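Local coordinates for ketol-acid reductoisomerase (PDB 4XDY), which catalyses the magnesium-dependent alkyl migration and NADH-dependent reduction of (S)-2-acetolactate to (R)-2,3-dihydroxy-isovalerate in branched-chain amino acid biosynthesis, at residues I93-N96 and Q97-Q101; L85-E88 and V89-A92; V68-I71 and D72-A75; S162-A165 and R166-A169. All coordinates share one frame; numbering follows the deposited sequence. Where two conformers were deposited one is given.

Interaction 1: residues I93-N96 and Q97-Q101; sequences IYEN and QIKPQ
Tyr-94 and Lys-99 make the main side-chain contact, a CH-pi interaction in which Lys-99 CB lies over one face of the ring, 4.0 Å from the Tyr-94 ring centroid and nearer its rim. With CG anti to the backbone N (chi1 -177°), the extended lysine runs on past the phenol, its CG 3.6 Å from Tyr-94 OH. Ile-98 adds an apolar contact, its CG2 methyl 4.0 Å from Tyr-94 CD1. Replacing Tyr-94 with alanine would probably leave the lysine methylenes without their flat support and open a gap beside Leu-102, Ile-121 and Pro-124.

Among the backbone bonds, Gln-97 N reaches Ile-93 O at 2.8 Å. Tyr-94 O accepts twice, from Lys-99 N at 2.8 Å, almost end-on, and from Ile-98 N at 3.2 Å, which comes in well out of the carbonyl plane. The bond from Lys-99 N, five residues on, marks a wider pi-type turn near the end of helix 90-98.

Polar ends meet more loosely. A water links Asn-96 ND2 to Gln-97 OE1, and Glu-95 OE1 stays 4.1 Å from Lys-99 NZ, too far for a salt bridge. The chemistry is thus divided: isoleucines and the tyrosine ring suit the buried side, while Glu-95, Asn-96 and Lys-99 suit the solvent side.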
loop_
_atom_site.group_PDB
_atom_site.type_symbol
_atom_site.label_atom_id
_atom_site.label_comp_id
_atom_site.label_asym_id
_atom_site.label_seq_id
_atom_site.Cartn_x
_atom_site.Cartn_y
_atom_site.Cartn_z
ATOM N N ILE A 93 -32.580 5.860 11.723
ATOM C CA ILE A 93 -33.187 5.041 10.745
ATOM C C ILE A 93 -33.646 3.715 11.414
ATOM O O ILE A 93 -34.748 3.213 11.173
ATOM C CB ILE A 93 -32.246 4.798 9.555
ATOM C CG1 ILE A 93 -32.077 6.133 8.795
ATOM C CG2 ILE A 93 -32.878 3.809 8.634
ATOM C CD1 ILE A 93 -31.098 6.069 7.688
ATOM N N TYR A 94 -32.840 3.219 12.339
ATOM C CA TYR A 94 -33.209 2.014 13.055
ATOM C C TYR A 94 -34.530 2.272 13.816
ATOM O O TYR A 94 -35.473 1.481 13.735
ATOM C CB TYR A 94 -32.085 1.593 14.042
ATOM C CG TYR A 94 -32.557 0.599 15.023
ATOM C CD1 TYR A 94 -32.653 -0.778 14.655
ATOM C CD2 TYR A 94 -32.949 0.977 16.272
ATOM C CE1 TYR A 94 -33.163 -1.695 15.560
ATOM C CE2 TYR A 94 -33.432 0.027 17.192
ATOM C CZ TYR A 94 -33.555 -1.296 16.794
ATOM O OH TYR A 94 -34.061 -2.204 17.754
ATOM N N GLU A 95 -34.566 3.342 14.588
ATOM C CA GLU A 95 -35.690 3.633 15.447
ATOM C C GLU A 95 -36.942 3.810 14.619
ATOM O O GLU A 95 -38.002 3.227 14.947
ATOM C CB GLU A 95 -35.477 4.893 16.299
ATOM C CG GLU A 95 -34.513 4.687 17.413
ATOM C CD GLU A 95 -35.071 3.733 18.477
ATOM O OE1 GLU A 95 -36.319 3.667 18.689
ATOM O OE2 GLU A 95 -34.246 3.031 19.100
ATOM N N ASN A 96 -36.822 4.568 13.541
ATOM C CA ASN A 96 -38.017 4.890 12.715
ATOM C C ASN A 96 -38.475 3.862 11.714
ATOM O O ASN A 96 -39.672 3.713 11.442
ATOM C CB ASN A 96 -37.804 6.182 11.964
ATOM C CG ASN A 96 -37.537 7.340 12.903
ATOM O OD1 ASN A 96 -38.011 7.369 14.014
ATOM N ND2 ASN A 96 -36.706 8.255 12.478
ATOM N N GLN A 97 -37.557 3.216 11.051
ATOM C CA GLN A 97 -37.853 2.433 9.869
ATOM C C GLN A 97 -37.641 0.919 10.041
ATOM O O GLN A 97 -38.193 0.139 9.257
ATOM C CB GLN A 97 -37.107 2.900 8.654
ATOM C CG GLN A 97 -37.352 4.362 8.343
ATOM C CD GLN A 97 -36.557 4.825 7.147
ATOM O OE1 GLN A 97 -35.782 5.829 7.250
ATOM N NE2 GLN A 97 -36.670 4.148 6.061
ATOM N N ILE A 98 -36.865 0.538 11.053
ATOM C CA ILE A 98 -36.424 -0.865 11.163
ATOM C C ILE A 98 -37.046 -1.506 12.395
ATOM O O ILE A 98 -37.682 -2.578 12.276
ATOM C CB ILE A 98 -34.887 -1.031 11.219
ATOM C CG1 ILE A 98 -34.256 -0.655 9.882
ATOM C CG2 ILE A 98 -34.583 -2.472 11.599
ATOM C CD1 ILE A 98 -32.743 -0.634 9.794
ATOM N N LYS A 99 -36.893 -0.870 13.542
ATOM C CA LYS A 99 -37.309 -1.399 14.813
ATOM C C LYS A 99 -38.782 -1.867 14.777
ATOM O O LYS A 99 -39.067 -2.968 15.225
ATOM C CB LYS A 99 -37.103 -0.417 15.942
ATOM C CG LYS A 99 -37.470 -0.989 17.316
ATOM C CD LYS A 99 -37.415 0.062 18.402
ATOM C CE LYS A 99 -38.377 -0.278 19.488
ATOM N NZ LYS A 99 -37.987 0.448 20.708
ATOM N N PRO A 100 -39.709 -1.078 14.193
ATOM C CA PRO A 100 -41.123 -1.613 14.206
ATOM C C PRO A 100 -41.389 -2.825 13.391
ATOM O O PRO A 100 -42.431 -3.459 13.579
ATOM C CB PRO A 100 -41.929 -0.434 13.645
ATOM C CG PRO A 100 -41.096 0.799 14.021
ATOM C CD PRO A 100 -39.672 0.299 13.668
ATOM N N GLN A 101 -40.496 -3.176 12.478
ATOM C CA GLN A 101 -40.625 -4.368 11.668
ATOM C C GLN A 101 -39.874 -5.567 12.256
ATOM O O GLN A 101 -39.859 -6.653 11.659
ATOM C CB GLN A 101 -40.148 -4.106 10.237
ATOM C CG GLN A 101 -40.628 -2.758 9.667
ATOM C CD GLN A 101 -42.112 -2.579 9.878
ATOM O OE1 GLN A 101 -42.585 -1.771 10.725
ATOM N NE2 GLN A 101 -42.864 -3.411 9.179
HETATM O O HOH W 1 -35.675 7.763 9.678
#

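Interaction 2: residues L85-E88 and V89-A92; sequences LPDE and VQPA. With NAI (1,4-dihydronicotinamide adenine dinucleotide), chain E.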
loop_
_atom_site.group_PDB
_atom_site.type_symbol
_atom_site.label_atom_id
_atom_site.label_comp_id
_atom_site.label_asym_id
_atom_site.label_seq_id
_atom_site.Cartn_x
_atom_site.Cartn_y
_atom_site.Cartn_z
ATOM N N LEU A 85 -25.756 1.074 6.438
ATOM C CA LEU A 85 -25.899 2.476 6.343
ATOM C C LEU A 85 -24.716 3.162 7.072
ATOM O O LEU A 85 -24.113 2.589 7.948
ATOM C CB LEU A 85 -27.218 2.883 6.978
ATOM C CG LEU A 85 -28.478 2.398 6.264
ATOM C CD1 LEU A 85 -29.676 2.425 7.195
ATOM C CD2 LEU A 85 -28.773 3.216 5.047
ATOM N N PRO A 86 -24.463 4.458 6.794
ATOM C CA PRO A 86 -23.427 5.173 7.583
ATOM C C PRO A 86 -23.676 5.067 9.053
ATOM O O PRO A 86 -24.815 5.184 9.520
ATOM C CB PRO A 86 -23.540 6.643 7.068
ATOM C CG PRO A 86 -24.127 6.528 5.690
ATOM C CD PRO A 86 -25.118 5.337 5.827
ATOM N N ASP A 87 -22.637 4.846 9.850
ATOM C CA ASP A 87 -22.803 4.677 11.298
ATOM C C ASP A 87 -23.616 5.796 11.930
ATOM O O ASP A 87 -24.443 5.570 12.810
ATOM C CB ASP A 87 -21.485 4.527 12.059
ATOM C CG ASP A 87 -20.669 3.362 11.543
ATOM O OD1 ASP A 87 -21.119 2.182 11.762
ATOM O OD2 ASP A 87 -19.654 3.587 10.839
ATOM N N GLU A 88 -23.369 7.022 11.479
ATOM C CA GLU A 88 -23.939 8.208 12.156
ATOM C C GLU A 88 -25.445 8.343 11.957
ATOM O O GLU A 88 -26.093 8.927 12.815
ATOM C CB GLU A 88 -23.190 9.517 11.685
ATOM C CG GLU A 88 -23.301 9.862 10.178
ATOM C CD GLU A 88 -22.381 9.195 9.207
ATOM O OE1 GLU A 88 -21.757 8.176 9.575
ATOM O OE2 GLU A 88 -22.292 9.629 8.033
ATOM N N VAL A 89 -25.977 7.713 10.909
ATOM C CA VAL A 89 -27.417 7.776 10.636
ATOM C C VAL A 89 -28.170 6.518 11.091
ATOM O O VAL A 89 -29.405 6.539 11.189
ATOM C CB VAL A 89 -27.799 8.064 9.185
ATOM C CG1 VAL A 89 -27.265 9.469 8.791
ATOM C CG2 VAL A 89 -27.342 7.021 8.217
ATOM N N GLN A 90 -27.428 5.460 11.447
ATOM C CA GLN A 90 -28.144 4.212 11.836
ATOM C C GLN A 90 -29.108 4.406 12.970
ATOM O O GLN A 90 -30.197 3.818 12.905
ATOM C CB GLN A 90 -27.171 3.130 12.156
ATOM C CG GLN A 90 -26.310 2.694 11.006
ATOM C CD GLN A 90 -25.356 1.556 11.389
ATOM O OE1 GLN A 90 -25.388 1.042 12.511
ATOM N NE2 GLN A 90 -24.416 1.237 10.459
ATOM N N PRO A 91 -28.773 5.131 14.048
ATOM C CA PRO A 91 -29.709 5.128 15.178
ATOM C C PRO A 91 -31.120 5.643 14.807
ATOM O O PRO A 91 -32.147 4.944 15.125
ATOM C CB PRO A 91 -29.023 5.995 16.231
ATOM C CG PRO A 91 -27.544 5.860 15.897
ATOM C CD PRO A 91 -27.526 5.833 14.412
ATOM N N ALA A 92 -31.197 6.758 14.074
ATOM C CA ALA A 92 -32.522 7.328 13.729
ATOM C C ALA A 92 -33.268 6.415 12.744
ATOM O O ALA A 92 -34.453 6.256 12.911
ATOM C CB ALA A 92 -32.402 8.730 13.137
HETATM P PA NAI E . -22.147 4.443 2.971
HETATM O O1A NAI E . -21.652 5.777 3.550
HETATM O O2A NAI E . -21.589 3.939 1.712
HETATM O O5B NAI E . -23.755 4.527 3.040
HETATM C C5B NAI E . -24.562 3.465 2.455
HETATM C C4B NAI E . -25.779 4.115 1.728
HETATM O O4B NAI E . -26.570 4.686 2.764
HETATM C C3B NAI E . -25.510 5.283 0.742
HETATM O O3B NAI E . -25.027 4.718 -0.478
HETATM C C2B NAI E . -26.860 5.966 0.684
HETATM O O2B NAI E . -27.634 5.346 -0.344
HETATM C C1B NAI E . -27.432 5.636 2.086
HETATM N N9A NAI E . -27.515 6.829 2.912
HETATM C C8A NAI E . -26.470 7.750 3.046
HETATM N N7A NAI E . -26.857 8.725 3.858
HETATM C C5A NAI E . -28.140 8.457 4.213
HETATM C C6A NAI E . -29.143 9.123 5.024
HETATM N N6A NAI E . -28.893 10.289 5.636
HETATM N N1A NAI E . -30.355 8.539 5.217
HETATM C C2A NAI E . -30.659 7.378 4.601
HETATM N N3A NAI E . -29.821 6.693 3.843
HETATM C C4A NAI E . -28.555 7.195 3.602
HETATM O O3 NAI E . -21.889 3.294 4.183
HETATM P PN NAI E . -20.503 2.376 4.271
HETATM O O1N NAI E . -19.282 3.274 4.267
HETATM O O2N NAI E . -20.642 1.339 3.238
HETATM O O5D NAI E . -20.692 1.939 5.780
HETATM C C5D NAI E . -21.670 0.890 6.093
HETATM C C4D NAI E . -21.305 0.160 7.435
HETATM O O4D NAI E . -20.139 -0.613 7.083
HETATM C C3D NAI E . -20.862 1.048 8.581
HETATM O O3D NAI E . -21.259 0.470 9.830
HETATM C C2D NAI E . -19.317 1.096 8.503
HETATM O O2D NAI E . -18.626 1.423 9.706
HETATM C C1D NAI E . -19.040 -0.314 8.026
HETATM N N1N NAI E . -17.788 -0.594 7.314
HETATM C C2N NAI E . -17.502 0.125 6.207
HETATM C C3N NAI E . -16.378 -0.110 5.498
HETATM C C7N NAI E . -16.161 0.599 4.274
HETATM O O7N NAI E . -16.669 1.711 3.930
HETATM N N7N NAI E . -15.548 -0.119 3.367
HETATM C C4N NAI E . -15.495 -1.168 5.944
HETATM C C5N NAI E . -15.970 -2.028 6.984
HETATM C C6N NAI E . -17.099 -1.679 7.656
HETATM O O HOH W 2 -29.002 8.877 13.752
#
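Gln-90 sets CG beside its backbone N (chi1 -63°) and then runs extended, which carries its amide back to the loop, where NE2 donates to Leu-85 O at 2.9 Å. The bond is nearly straight (169°) and the acceptor lies in the amide plane. Asp-87, also with CG beside its N (chi1 -57°), turns its carboxylate to the nicotinamide ribose of NADH: OD1 accepts from NAI O3D at 2.6 Å and OD2 from NAI O2D at 2.7 Å. A carboxylate suits this place because its two oxygens match the two hydroxyls of the ribose. Gln-90 NE2 adds a weak bond to NAI O3D, and its OE1 accepts from Asn-115. A leucine in place of Gln-90 would probably leave Leu-85 O without its side-chain donor and Asn-115 without its acceptor at Gln-90 OE1.

Apolar groups of this turn also touch the cofactor: Pro-86 CD lies 3.2 Å from NAI O5B and Val-89 CG1 3.6 Å from NAI N6A. Val-89 CG2 packs on Pro-86 CD at 3.7 Å. Val-89 N also donates to Pro-86 O at 3.1 Å, turning the chain into the helix.

This loop joins strand 80-83 to helix 90-98 in the Rossmann domain. The second subunit closes over it, Thr-258 of that subunit bonding Asp-87 and its Asn-257 bonding Glu-88, while helix 290-300 of the same chain packs Tyr-299 on Val-89.

Interaction 3: residues V68-I71 and D72-A75; sequences VLPI and DKAA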
loop_
_atom_site.group_PDB
_atom_site.type_symbol
_atom_site.label_atom_id
_atom_site.label_comp_id
_atom_site.label_asym_id
_atom_site.label_seq_id
_atom_site.Cartn_x
_atom_site.Cartn_y
_atom_site.Cartn_z
ATOM N N VAL A 68 -35.462 -3.905 -4.773
ATOM C CA VAL A 68 -35.128 -2.717 -4.027
ATOM C C VAL A 68 -36.397 -2.165 -3.416
ATOM O O VAL A 68 -37.362 -1.857 -4.114
ATOM C CB VAL A 68 -34.366 -1.695 -4.923
ATOM C CG1 VAL A 68 -33.919 -0.470 -4.134
ATOM C CG2 VAL A 68 -33.221 -2.358 -5.644
ATOM N N LEU A 69 -36.423 -2.104 -2.091
ATOM C CA LEU A 69 -37.550 -1.661 -1.359
ATOM C C LEU A 69 -37.167 -0.543 -0.462
ATOM O O LEU A 69 -35.988 -0.468 -0.078
ATOM C CB LEU A 69 -38.067 -2.814 -0.481
ATOM C CG LEU A 69 -38.386 -4.139 -1.202
ATOM C CD1 LEU A 69 -38.640 -5.309 -0.265
ATOM C CD2 LEU A 69 -39.601 -3.925 -2.074
ATOM N N PRO A 70 -38.166 0.206 0.029
ATOM C CA PRO A 70 -37.968 1.069 1.152
ATOM C C PRO A 70 -37.472 0.250 2.341
ATOM O O PRO A 70 -37.759 -0.955 2.448
ATOM C CB PRO A 70 -39.369 1.660 1.450
ATOM C CG PRO A 70 -40.192 1.381 0.222
ATOM C CD PRO A 70 -39.586 0.204 -0.451
ATOM N N ILE A 71 -36.715 0.895 3.221
ATOM C CA ILE A 71 -36.111 0.184 4.355
ATOM C C ILE A 71 -37.151 -0.560 5.204
ATOM O O ILE A 71 -36.913 -1.728 5.597
ATOM C CB ILE A 71 -35.224 1.140 5.221
ATOM C CG1 ILE A 71 -34.035 1.611 4.365
ATOM C CG2 ILE A 71 -34.815 0.498 6.539
ATOM C CD1 ILE A 71 -33.173 2.691 4.974
ATOM N N ASP A 72 -38.269 0.083 5.530
ATOM C CA ASP A 72 -39.306 -0.621 6.297
ATOM C C ASP A 72 -39.823 -1.938 5.665
ATOM O O ASP A 72 -39.906 -2.973 6.355
ATOM C CB ASP A 72 -40.418 0.299 6.727
ATOM C CG ASP A 72 -41.262 0.824 5.570
ATOM O OD1 ASP A 72 -40.948 0.617 4.374
ATOM O OD2 ASP A 72 -42.265 1.454 5.933
ATOM N N LYS A 73 -40.090 -1.927 4.375
ATOM C CA LYS A 73 -40.532 -3.167 3.678
ATOM C C LYS A 73 -39.405 -4.178 3.556
ATOM O O LYS A 73 -39.617 -5.369 3.558
ATOM C CB LYS A 73 -41.022 -2.895 2.230
ATOM C CG LYS A 73 -42.137 -1.873 2.020
ATOM C CD LYS A 73 -43.163 -1.943 3.119
ATOM C CE LYS A 73 -44.416 -1.149 2.736
ATOM N NZ LYS A 73 -45.498 -1.600 3.645
ATOM N N ALA A 74 -38.183 -3.707 3.393
ATOM C CA ALA A 74 -37.053 -4.606 3.349
ATOM C C ALA A 74 -36.849 -5.304 4.682
ATOM O O ALA A 74 -36.535 -6.498 4.710
ATOM C CB ALA A 74 -35.791 -3.844 2.936
ATOM N N ALA A 75 -37.049 -4.598 5.772
ATOM C CA ALA A 75 -36.850 -5.144 7.089
ATOM C C ALA A 75 -37.909 -6.226 7.377
ATOM O O ALA A 75 -37.654 -7.190 8.057
ATOM C CB ALA A 75 -36.981 -4.109 8.130
#
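Leu-69 and Ala-74 meet where the strand gives way to the helix, Leu-69 CB lying 4.2 Å from Ala-74 CB. The leucine's CD1 reaches along the first turn to 3.9 Å from Lys-73 O, and its CB also touches Lys-73 CB. Lys-73 sets CG beside its backbone N (chi1 -56°), which lays Lys-73 CG 4.1 Å from Pro-70 CD, alkyl against ring; the bend at chi2 then leads the amine off. At the CB of the same ring, Asp-72 OD1 sits 3.5 Å from Pro-70 CB. Asp-72 OD1 also takes a weak bond from Lys-73 N at 2.7 Å, an acceptor well placed among the amides of a helix start.

Two backbone bonds fix this shell: Ala-74 N to Pro-70 O at 2.9 Å, and Ala-75 N to Ile-71 O at 2.9 Å. Pro-70 is the N-cap, a place where its missing N-H costs no helical bond. Small alanines let the helix lie close to Met-22 of strand 18-22, and Ile-71 packs against Ile-93, Gln-97 and Ile-98 of helix 90-98. Leu-69 is held from the strand side by backbone bonds to Ile-44 and Glu-46. The whole is a tight strand-to-helix junction, strand 67-70 running parallel to strand 41-50 in the mixed sheet of the Rossmann domain.

Interaction 4: residues S162-A165 and R166-A169; sequences SGEA and REVA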
loop_
_atom_site.group_PDB
_atom_site.type_symbol
_atom_site.label_atom_id
_atom_site.label_comp_id
_atom_site.label_asym_id
_atom_site.label_seq_id
_atom_site.Cartn_x
_atom_site.Cartn_y
_atom_site.Cartn_z
ATOM N N SER A 162 -32.235 -17.106 19.462
ATOM C CA SER A 162 -32.657 -18.151 18.556
ATOM C C SER A 162 -31.790 -19.385 18.666
ATOM O O SER A 162 -32.076 -20.395 18.032
ATOM C CB SER A 162 -32.692 -17.664 17.097
ATOM O OG SER A 162 -31.403 -17.817 16.524
ATOM N N GLY A 163 -30.640 -19.236 19.297
ATOM C CA GLY A 163 -29.530 -20.203 19.235
ATOM C C GLY A 163 -28.692 -20.292 18.024
ATOM O O GLY A 163 -27.610 -20.911 18.065
ATOM N N GLU A 164 -29.144 -19.693 16.931
ATOM C CA GLU A 164 -28.485 -19.847 15.669
ATOM C C GLU A 164 -27.699 -18.539 15.239
ATOM O O GLU A 164 -27.200 -18.497 14.105
ATOM C CB GLU A 164 -29.513 -20.076 14.597
ATOM C CG GLU A 164 -30.260 -21.422 14.800
ATOM C CD GLU A 164 -31.259 -21.726 13.683
ATOM O OE1 GLU A 164 -31.850 -20.823 13.101
ATOM O OE2 GLU A 164 -31.455 -22.928 13.370
ATOM N N ALA A 165 -27.540 -17.602 16.161
ATOM C CA ALA A 165 -26.899 -16.304 15.794
ATOM C C ALA A 165 -25.507 -16.505 15.237
ATOM O O ALA A 165 -25.170 -15.995 14.142
ATOM C CB ALA A 165 -26.857 -15.441 17.004
ATOM N N ARG A 166 -24.708 -17.307 15.925
ATOM C CA ARG A 166 -23.333 -17.541 15.497
ATOM C C ARG A 166 -23.279 -18.247 14.160
ATOM O O ARG A 166 -22.454 -17.979 13.296
ATOM C CB ARG A 166 -22.533 -18.299 16.591
ATOM C CG ARG A 166 -21.140 -18.786 16.157
ATOM C CD ARG A 166 -20.371 -19.406 17.397
ATOM N NE ARG A 166 -18.998 -19.829 17.096
ATOM C CZ ARG A 166 -18.644 -20.962 16.523
ATOM N NH1 ARG A 166 -19.538 -21.901 16.241
ATOM N NH2 ARG A 166 -17.340 -21.163 16.276
ATOM N N GLU A 167 -24.099 -19.281 14.021
ATOM C CA GLU A 167 -24.115 -20.042 12.816
ATOM C C GLU A 167 -24.435 -19.173 11.571
ATOM O O GLU A 167 -23.814 -19.302 10.529
ATOM C CB GLU A 167 -25.182 -21.179 12.919
ATOM C CG GLU A 167 -25.015 -22.130 11.779
ATOM C CD GLU A 167 -26.013 -23.320 11.843
ATOM O OE1 GLU A 167 -26.863 -23.333 12.749
ATOM O OE2 GLU A 167 -25.935 -24.106 10.883
ATOM N N VAL A 168 -25.416 -18.302 11.722
ATOM C CA VAL A 168 -25.839 -17.366 10.666
ATOM C C VAL A 168 -24.707 -16.385 10.338
ATOM O O VAL A 168 -24.355 -16.248 9.176
ATOM C CB VAL A 168 -27.078 -16.599 11.081
ATOM C CG1 VAL A 168 -27.377 -15.477 10.080
ATOM C CG2 VAL A 168 -28.236 -17.590 11.183
ATOM N N ALA A 169 -24.119 -15.806 11.368
ATOM C CA ALA A 169 -22.985 -14.827 11.166
ATOM C C ALA A 169 -21.839 -15.495 10.451
ATOM O O ALA A 169 -21.371 -15.046 9.403
ATOM C CB ALA A 169 -22.599 -14.174 12.494
HETATM O O HOH W 3 -25.148 -20.763 16.368
HETATM O O HOH W 4 -25.263 -18.939 18.171
#
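Glu-164 and Val-168 are joined by the first backbone bond of helix 165-175: Val-168 N donates to Glu-164 O at 3.0 Å with an N-H...O angle of 166°. The next, from Ala-169 N to Ala-165 O, is also 3.0 Å long. Packing follows the same step, since Val-168 places CG2 beside its backbone N, with CG1 anti to that N (chi1 171°), and the CG2 methyl rests 3.2 Å from Glu-164 O.

Two waters serve the amides at the start of the helix. Both donate to Gly-163 O; one accepts from Arg-166 N at 2.8 Å, the other from Glu-167 N at 3.0 Å. Just before the N-cap Glu-164, Ser-162 OG accepts from Glu-164 N at 3.0 Å, an ST turn, and Gly-163 suits the intervening bend through its positive phi (75°). The helix so begun packs on the Rossmann domain's sheet through alanines small enough for close approach: Ala-165 touches Ile-130 and Val-157, and Ala-169 touches Ile-130, Val-132 and Val-155.

The two glutamates keep their charges apart. Glu-164 OE2 and Glu-167 OE1 are 4.7 Å from each other, a spacing at which like charges would probably repel mildly. Arg-166, extended from CG to NE, leads away from this turn to a salt bridge with Glu-185.

How the interactions relate
Interactions 1 and 2 share helix 90-98: interaction 2 builds its start at the cofactor and is buried, interaction 1 its far end, half open to solvent. Interaction 3 starts helix 71-77 beside them, and the three touch largely through apolar groups, with Ile-71 CG2 3.6 Å from Ile-98 CG1 and Leu-85 CD1 3.8 Å from Ile-93 CG2, though Gln-97 also packs on Ile-71 and Asp-72. Interaction 4 lies apart, its nearest atoms at least about 13 Å from the others. Both 3 and 4 are helix starts, but 3 follows a strand directly through a proline, whereas 4 uses an ST turn and waters. Direct hydrogen bonds to the cofactor belong to interaction 2 among the four.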